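Local atomic coordinates of EAL domain protein (Vibrio cholerae serotype O1, PDB entry 6IJ2), a protein that hydrolyses cyclic dinucleotides, c-di-GMP and cGAMP, through an EAL-type phosphodiesterase domain that binds metal ions. Residues 224-228 with 229-233. The protein carries 1 engineered substitution. Residues are numbered along the deposited sequence; the frame is centred on the assembly and turned at random.
Sequences AWLKA and AGVEL
Ala229 and Trp225 meet at the last regular turn of helix 220-229, which ends in a Schellman motif before the chain enters strand 233-244 of the EAL barrel; the region is a compact example of how a helix C-terminus can be closed by a single glycine. Ala229 N still makes the ordinary i to i-4 bond, to Trp225 O at 3.0 Å. On the side-chain level its methyl CB rests obliquely against the six-membered ring of the indole, 3.6 Å from Trp225 CZ3. With CG anti to the backbone N (chi1 -167°), Trp225 brings that ring back alongside the helix, and helix 192-207 receives both partners, Trp225 on Gln195 and Met198, Ala229 on Leu202.

Gly230 then breaks the helix with a positive phi of 112°, a turn it can take without strain because it carries no side chain. Its N donates to Lys227 O at 3.2 Å, from well above the carbonyl plane, and only weakly to Leu226 O. The reversal lets Val231 N reach back five residues to Leu226 O at 3.0 Å, the characteristic Schellman bond, so that this oxygen takes one good bond, from Val231 N, and one weak one, from Gly230 N.

Val231 also supplies the hydrophobic contact that accompanies the cap: its side chain lies beside that of Leu226 and points the same way, both buried, with Val231 CG2 loosely against Leu226 CD2 at 4.2 Å; Val231 rests on Leu202, and Leu226 reaches Val217, Ala214 and Met234. Glu232 turns to Arg37 in a salt bridge, while Leu233 joins strand 211-214 by a backbone bond to Ala214. A water bridges the turn on the Lys227 side, donating to Lys227 O at 2.8 Å and to Val231 O at 2.7 Å.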
# COMPACT_ATOMS: atom_id res chain seq x y z
N ALA A 224 2.51 -25.19 -3.28
CA ALA A 224 3.46 -25.73 -4.25
C ALA A 224 3.91 -24.65 -5.22
O ALA A 224 5.09 -24.63 -5.63
CB ALA A 224 2.84 -26.91 -5.00
N TRP A 225 3.00 -23.76 -5.61
CA TRP A 225 3.39 -22.66 -6.47
C TRP A 225 4.38 -21.75 -5.75
O TRP A 225 5.42 -21.38 -6.30
CB TRP A 225 2.15 -21.87 -6.93
CG TRP A 225 2.50 -20.96 -8.04
CD1 TRP A 225 2.38 -21.21 -9.39
CD2 TRP A 225 3.09 -19.66 -7.92
NE1 TRP A 225 2.87 -20.16 -10.09
CE2 TRP A 225 3.31 -19.19 -9.23
CE3 TRP A 225 3.45 -18.85 -6.84
CZ2 TRP A 225 3.87 -17.94 -9.49
CZ3 TRP A 225 4.02 -17.61 -7.10
CH2 TRP A 225 4.22 -17.17 -8.42
N LEU A 226 4.08 -21.41 -4.49
CA LEU A 226 4.94 -20.50 -3.73
C LEU A 226 6.31 -21.11 -3.47
O LEU A 226 7.33 -20.42 -3.55
CB LEU A 226 4.25 -20.14 -2.41
CG LEU A 226 3.00 -19.28 -2.61
CD1 LEU A 226 2.17 -19.33 -1.33
CD2 LEU A 226 3.41 -17.86 -2.95
N LYS A 227 6.35 -22.42 -3.22
CA LYS A 227 7.63 -23.08 -3.00
C LYS A 227 8.48 -23.04 -4.26
O LYS A 227 9.69 -22.80 -4.20
CB LYS A 227 7.41 -24.52 -2.55
CG LYS A 227 8.71 -25.26 -2.16
CD LYS A 227 8.41 -26.65 -1.61
CE LYS A 227 9.69 -27.45 -1.36
NZ LYS A 227 10.23 -27.97 -2.66
N ALA A 228 7.86 -23.28 -5.41
CA ALA A 228 8.61 -23.23 -6.66
C ALA A 228 9.10 -21.82 -6.95
O ALA A 228 10.20 -21.64 -7.50
CB ALA A 228 7.75 -23.74 -7.82
N ALA A 229 8.32 -20.81 -6.56
CA ALA A 229 8.69 -19.42 -6.81
C ALA A 229 9.83 -18.94 -5.92
O ALA A 229 10.41 -17.88 -6.20
CB ALA A 229 7.47 -18.52 -6.64
N GLY A 230 10.18 -19.70 -4.88
CA GLY A 230 11.30 -19.36 -4.03
C GLY A 230 10.93 -18.97 -2.61
O GLY A 230 11.82 -18.59 -1.85
N VAL A 231 9.66 -19.06 -2.23
CA VAL A 231 9.28 -18.77 -0.85
C VAL A 231 9.64 -19.96 0.02
O VAL A 231 9.36 -21.11 -0.32
CB VAL A 231 7.78 -18.46 -0.74
CG1 VAL A 231 7.43 -18.19 0.74
CG2 VAL A 231 7.35 -17.27 -1.63
N GLU A 232 10.27 -19.68 1.17
CA GLU A 232 10.57 -20.74 2.12
C GLU A 232 9.63 -20.70 3.32
O GLU A 232 9.01 -21.71 3.64
CB GLU A 232 12.02 -20.65 2.58
CG GLU A 232 13.01 -20.86 1.45
CD GLU A 232 14.39 -21.25 1.95
OE1 GLU A 232 14.59 -21.26 3.18
OE2 GLU A 232 15.27 -21.57 1.12
N LEU A 233 9.48 -19.54 3.95
CA LEU A 233 8.64 -19.43 5.14
C LEU A 233 7.18 -19.26 4.75
O LEU A 233 6.83 -18.37 3.95
CB LEU A 233 9.09 -18.26 6.01
CG LEU A 233 10.54 -18.27 6.47
CD1 LEU A 233 10.83 -17.08 7.38
CD2 LEU A 233 10.83 -19.59 7.18
O HOH W 1 11.18 -22.32 -1.87